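Long-range contacts in 3-guanidinopropionase (Pseudomonas aeruginosa, PDB 3NIQ), which catalyses the manganese-dependent hydrolysis of 3-guanidinopropanoate to beta-alanine and urea, with low activity toward 4-guanidinobutanoate: residues A[186-191]-A[206-211]; A[33-38]-A[86-91]. All blocks are in the same frame, centred on the assembly; numbering follows the deposited sequence.

Overall arrangement
Both contacts join an outermost strand of the chain's eight-stranded parallel sheet to its inner neighbour, but at opposite ends of it, with centres about 32 Å apart and nearest atoms about 21 Å apart. Interaction 1 pairs strand 183-188 with 207-210; interaction 2 pairs 37-42 with 85-90, so the sheet is shared but no strand is. Interaction 1 is the larger, burying 369 Å² against 207 Å², and uses two well-formed backbone hydrogen bonds close to the manganese site, with a partly exposed flank at Val208 and His210. Interaction 2 lies away from the metals; its touching residues are all buried, and two leucines packed against glycines accompany a single weak backbone bond.

Interaction 1: A[186-191]-A[206-211]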
loop_
_atom_site.group_PDB
_atom_site.type_symbol
_atom_site.label_atom_id
_atom_site.label_comp_id
_atom_site.label_asym_id
_atom_site.label_seq_id
_atom_site.Cartn_x
_atom_site.Cartn_y
_atom_site.Cartn_z
ATOM N N ILE A 186 -5.995 -28.629 13.076
ATOM C CA ILE A 186 -4.559 -28.529 12.865
ATOM C C ILE A 186 -4.096 -27.076 12.747
ATOM O O ILE A 186 -4.628 -26.321 11.918
ATOM C CB ILE A 186 -4.143 -29.256 11.557
ATOM C CG1 ILE A 186 -4.644 -30.709 11.548
ATOM C CG2 ILE A 186 -2.628 -29.185 11.403
ATOM C CD1 ILE A 186 -4.455 -31.440 10.246
ATOM N N GLY A 187 -3.105 -26.694 13.558
ATOM C CA GLY A 187 -2.491 -25.381 13.449
ATOM C C GLY A 187 -2.790 -24.432 14.603
ATOM O O GLY A 187 -2.302 -23.303 14.602
ATOM N N ILE A 188 -3.575 -24.893 15.585
ATOM C CA ILE A 188 -4.029 -24.085 16.704
ATOM C C ILE A 188 -2.872 -23.416 17.452
ATOM O O ILE A 188 -1.915 -24.087 17.828
ATOM C CB ILE A 188 -4.867 -24.929 17.711
ATOM C CG1 ILE A 188 -5.934 -25.776 16.987
ATOM C CG2 ILE A 188 -5.495 -24.026 18.766
ATOM C CD1 ILE A 188 -6.986 -24.978 16.234
ATOM N N ARG A 189 -2.959 -22.100 17.650
ATOM C CA ARG A 189 -1.884 -21.343 18.318
ATOM C C ARG A 189 -2.296 -19.923 18.760
ATOM O O ARG A 189 -3.309 -19.385 18.329
ATOM C CB ARG A 189 -0.681 -21.222 17.386
ATOM C CG ARG A 189 -0.983 -20.329 16.173
ATOM C CD ARG A 189 0.158 -20.279 15.212
ATOM N NE ARG A 189 -0.145 -19.323 14.139
ATOM C CZ ARG A 189 -0.842 -19.634 13.050
ATOM N NH1 ARG A 189 -1.270 -20.884 12.864
ATOM N NH2 ARG A 189 -1.070 -18.711 12.127
ATOM N N GLY A 190 -1.477 -19.314 19.620
ATOM C CA GLY A 190 -1.691 -17.926 20.021
ATOM C C GLY A 190 -2.291 -17.818 21.400
ATOM O O GLY A 190 -2.924 -18.769 21.872
ATOM N N SER A 191 -2.096 -16.662 22.046
ATOM C CA SER A 191 -2.617 -16.446 23.405
ATOM C C SER A 191 -4.119 -16.762 23.500
ATOM O O SER A 191 -4.867 -16.654 22.509
ATOM C CB SER A 191 -2.309 -15.020 23.892
ATOM O OG SER A 191 -2.758 -14.062 22.952
ATOM N N ILE A 206 -12.406 -34.194 20.560
ATOM C CA ILE A 206 -11.831 -33.665 19.323
ATOM C C ILE A 206 -10.321 -33.854 19.353
ATOM O O ILE A 206 -9.665 -33.611 20.372
ATOM C CB ILE A 206 -12.169 -32.170 19.134
ATOM C CG1 ILE A 206 -13.680 -31.963 19.018
ATOM C CG2 ILE A 206 -11.454 -31.574 17.890
ATOM C CD1 ILE A 206 -14.105 -30.496 19.222
ATOM N N ARG A 207 -9.748 -34.302 18.246
ATOM C CA ARG A 207 -8.295 -34.331 18.175
ATOM C C ARG A 207 -7.783 -32.932 17.799
ATOM O O ARG A 207 -8.133 -32.386 16.735
ATOM C CB ARG A 207 -7.806 -35.357 17.160
ATOM C CG ARG A 207 -6.264 -35.400 17.002
ATOM C CD ARG A 207 -5.589 -36.022 18.255
ATOM N NE ARG A 207 -4.193 -36.370 17.969
ATOM C CZ ARG A 207 -3.150 -35.612 18.269
ATOM N NH1 ARG A 207 -3.327 -34.453 18.903
ATOM N NH2 ARG A 207 -1.925 -36.011 17.941
ATOM N N VAL A 208 -6.956 -32.359 18.671
ATOM C CA VAL A 208 -6.436 -31.002 18.454
ATOM C C VAL A 208 -4.943 -31.053 18.274
ATOM O O VAL A 208 -4.205 -31.395 19.200
ATOM C CB VAL A 208 -6.776 -30.038 19.607
ATOM C CG1 VAL A 208 -6.159 -28.678 19.340
ATOM C CG2 VAL A 208 -8.288 -29.889 19.757
ATOM N N ILE A 209 -4.491 -30.724 17.067
ATOM C CA ILE A 209 -3.058 -30.684 16.808
ATOM C C ILE A 209 -2.627 -29.231 16.771
ATOM O O ILE A 209 -2.666 -28.572 15.723
ATOM C CB ILE A 209 -2.684 -31.450 15.531
ATOM C CG1 ILE A 209 -3.143 -32.914 15.674
ATOM C CG2 ILE A 209 -1.182 -31.355 15.260
ATOM C CD1 ILE A 209 -3.004 -33.755 14.403
ATOM N N HIS A 210 -2.245 -28.730 17.946
ATOM C CA HIS A 210 -1.671 -27.388 18.072
ATOM C C HIS A 210 -0.463 -27.202 17.171
ATOM O O HIS A 210 0.216 -28.171 16.827
ATOM C CB HIS A 210 -1.268 -27.115 19.528
ATOM C CG HIS A 210 -2.440 -26.890 20.434
ATOM N ND1 HIS A 210 -3.119 -27.921 21.036
ATOM C CD2 HIS A 210 -3.050 -25.752 20.841
ATOM C CE1 HIS A 210 -4.098 -27.434 21.778
ATOM N NE2 HIS A 210 -4.083 -26.120 21.673
ATOM N N MET A 211 -0.181 -25.947 16.818
ATOM C CA MET A 211 0.992 -25.623 15.998
ATOM C C MET A 211 2.257 -26.308 16.509
ATOM O O MET A 211 3.045 -26.841 15.723
ATOM C CB MET A 211 1.213 -24.105 15.963
ATOM C CG MET A 211 2.196 -23.696 14.929
ATOM S SD MET A 211 1.559 -23.913 13.256
ATOM C CE MET A 211 3.108 -23.811 12.382
#
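The beta-alpha-beta unit made of strand 183-188, helix 199-204 and strand 207-210 closes here, at one end of the parallel sheet of the arginase fold. Its tight part is chiefly backbone. Gly187 N donates to Ile209 O at 2.9 Å, nearly along the C=O axis, and the same oxygen lies 3.4 Å from Ile186 CA in a CA-H...O contact. Met211 N, the first of helix 211-230 after the N-cap His210, reaches Ile188 O at 2.7 Å from 30° above the carbonyl plane. Ile186 and Ile209 share one face of the sheet, where Thr222 and Glu225 of that helix cover them. Arg189 and Met211 run side by side, their CB atoms 3.7 Å apart. Arg189 NH1 donates to Gly187 O at 3.2 Å, a bent bond (135°), and also to Val243 O, while NE goes to Ile257 O and NH2 to Glu256 O.

The partly exposed flank has van der Waals contact alone. The side chains of Ile188, beside the manganese ligand Asp148, and Val208 cross at about a right angle, CG1 to CG1 at 3.7 Å. The His210 ring packs on His73 of a neighbouring subunit, and its CD2 meets Ile188 CG2 at 3.6 Å.

Interaction 2: A[33-38]-A[86-91]; sequences AALQVG and GDLGDA
Leu35 turns CG beside its own backbone N and anti to the carbonyl carbon (chi1 -57°); it points toward 86-91 from CB, and an anti second torsion sets its two methyls on Gly86. Leu88 adopts a first torsion away from the staggered positions (chi1 -106°), CD1 anti to CA, and meets Leu35 on the face of the sheet where Gly38 and Gly86 carry no side chain. Leu35 straddles the start of the opposing segment: CD2 lies 3.5 Å from Gly86 N and CD1 is 3.6 Å from Gly86 CA. The same CD1 reaches Leu88 CG at 3.8 Å. Leu88 in turn brings CD1 to 4.0 Å from Gly38 CA. The missing side chains let Leu88 CD1 lie over Gly38 and Leu35 CD2 over Gly86.

The two glycines form a parallel bridge, their CA atoms 5.5 Å apart, that joins strand 37-42 to the outermost strand 85-90 of the arginase-fold sheet. Its one bond across the segments, Gly86 N to Val37 O, is weak at 3.4 Å and bent to 150°. Just before it, backbone bonds of Gln36 and Val37 with Arg84 also tie the strands, and Val112 of helix 98-114 packs on Leu88.

Past the bridge, Asp87 OD1 accepts from Gly89 N at 2.8 Å through its anti lone pair, closing an Asx turn. Asp87 OD2 is held by Arg62 NE and Phe23 N, and Arg62 also binds Asp90, whose other oxygen accepts from Gly19 N of a neighbouring subunit.

From Gly38 and Gly86 onward, cohesion between the segments thus appears to rest more on the apolar fit of Leu35 and Leu88 than on backbone bonding, while the carboxylates, whose charge Arg62 probably offsets, are consistent with a fixed course of the chain from Asp87 to Asp90.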
loop_
_atom_site.group_PDB
_atom_site.type_symbol
_atom_site.label_atom_id
_atom_site.label_comp_id
_atom_site.label_asym_id
_atom_site.label_seq_id
_atom_site.Cartn_x
_atom_site.Cartn_y
_atom_site.Cartn_z
ATOM N N ALA A 33 -28.314 -28.675 -9.861
ATOM C CA ALA A 33 -28.447 -29.981 -10.544
ATOM C C ALA A 33 -27.615 -30.080 -11.825
ATOM O O ALA A 33 -27.303 -31.185 -12.295
ATOM C CB ALA A 33 -29.938 -30.292 -10.850
ATOM N N ALA A 34 -27.246 -28.930 -12.387
ATOM C CA ALA A 34 -26.395 -28.910 -13.578
ATOM C C ALA A 34 -24.945 -29.325 -13.268
ATOM O O ALA A 34 -24.173 -29.582 -14.185
ATOM C CB ALA A 34 -26.440 -27.531 -14.237
ATOM N N LEU A 35 -24.587 -29.418 -11.979
ATOM C CA LEU A 35 -23.184 -29.615 -11.561
ATOM C C LEU A 35 -22.973 -30.767 -10.581
ATOM O O LEU A 35 -23.877 -31.119 -9.833
ATOM C CB LEU A 35 -22.653 -28.327 -10.898
ATOM C CG LEU A 35 -22.733 -27.064 -11.745
ATOM C CD1 LEU A 35 -22.418 -25.826 -10.909
ATOM C CD2 LEU A 35 -21.802 -27.205 -12.930
ATOM N N GLN A 36 -21.759 -31.322 -10.566
ATOM C CA GLN A 36 -21.381 -32.335 -9.583
ATOM C C GLN A 36 -20.593 -31.723 -8.431
ATOM O O GLN A 36 -20.664 -32.204 -7.291
ATOM C CB GLN A 36 -20.580 -33.465 -10.235
ATOM C CG GLN A 36 -21.405 -34.312 -11.218
ATOM C CD GLN A 36 -20.508 -35.233 -12.001
ATOM O OE1 GLN A 36 -19.938 -34.835 -13.001
ATOM N NE2 GLN A 36 -20.319 -36.445 -11.508
ATOM N N VAL A 37 -19.851 -30.657 -8.737
ATOM C CA VAL A 37 -19.170 -29.854 -7.713
ATOM C C VAL A 37 -19.525 -28.388 -7.992
ATOM O O VAL A 37 -19.248 -27.867 -9.080
ATOM C CB VAL A 37 -17.633 -30.072 -7.732
ATOM C CG1 VAL A 37 -16.908 -29.123 -6.757
ATOM C CG2 VAL A 37 -17.280 -31.525 -7.428
ATOM N N GLY A 38 -20.134 -27.732 -7.011
ATOM C CA GLY A 38 -20.505 -26.312 -7.119
ATOM C C GLY A 38 -19.542 -25.405 -6.385
ATOM O O GLY A 38 -19.248 -25.638 -5.212
ATOM N N GLY A 86 -18.758 -25.876 -11.793
ATOM C CA GLY A 86 -19.265 -24.578 -12.217
ATOM C C GLY A 86 -19.285 -23.551 -11.110
ATOM O O GLY A 86 -19.189 -23.901 -9.929
ATOM N N ASP A 87 -19.399 -22.281 -11.496
ATOM C CA ASP A 87 -19.541 -21.181 -10.535
ATOM C C ASP A 87 -21.025 -21.026 -10.268
ATOM O O ASP A 87 -21.785 -20.576 -11.121
ATOM C CB ASP A 87 -18.910 -19.873 -11.069
ATOM C CG ASP A 87 -18.891 -18.745 -10.028
ATOM O OD1 ASP A 87 -19.790 -18.703 -9.174
ATOM O OD2 ASP A 87 -17.980 -17.886 -10.067
ATOM N N LEU A 88 -21.438 -21.441 -9.080
ATOM C CA LEU A 88 -22.823 -21.407 -8.684
ATOM C C LEU A 88 -23.234 -20.051 -8.114
ATOM O O LEU A 88 -24.306 -19.913 -7.555
ATOM C CB LEU A 88 -23.089 -22.515 -7.650
ATOM C CG LEU A 88 -23.867 -23.748 -8.090
ATOM C CD1 LEU A 88 -24.135 -24.619 -6.867
ATOM C CD2 LEU A 88 -25.209 -23.389 -8.819
ATOM N N GLY A 89 -22.387 -19.039 -8.257
ATOM C CA GLY A 89 -22.748 -17.712 -7.761
ATOM C C GLY A 89 -22.518 -17.635 -6.254
ATOM O O GLY A 89 -21.744 -18.432 -5.689
ATOM N N ASP A 90 -23.165 -16.663 -5.613
ATOM C CA ASP A 90 -23.049 -16.461 -4.172
ATOM C C ASP A 90 -24.311 -16.873 -3.434
ATOM O O ASP A 90 -25.408 -16.611 -3.904
ATOM C CB ASP A 90 -22.802 -14.978 -3.857
ATOM C CG ASP A 90 -21.406 -14.510 -4.230
ATOM O OD1 ASP A 90 -20.494 -15.342 -4.473
ATOM O OD2 ASP A 90 -21.236 -13.283 -4.269
ATOM N N ALA A 91 -24.148 -17.478 -2.259
ATOM C CA ALA A 91 -25.274 -17.704 -1.371
ATOM C C ALA A 91 -25.932 -16.351 -0.986
ATOM O O ALA A 91 -25.258 -15.324 -0.942
ATOM C CB ALA A 91 -24.827 -18.442 -0.137
#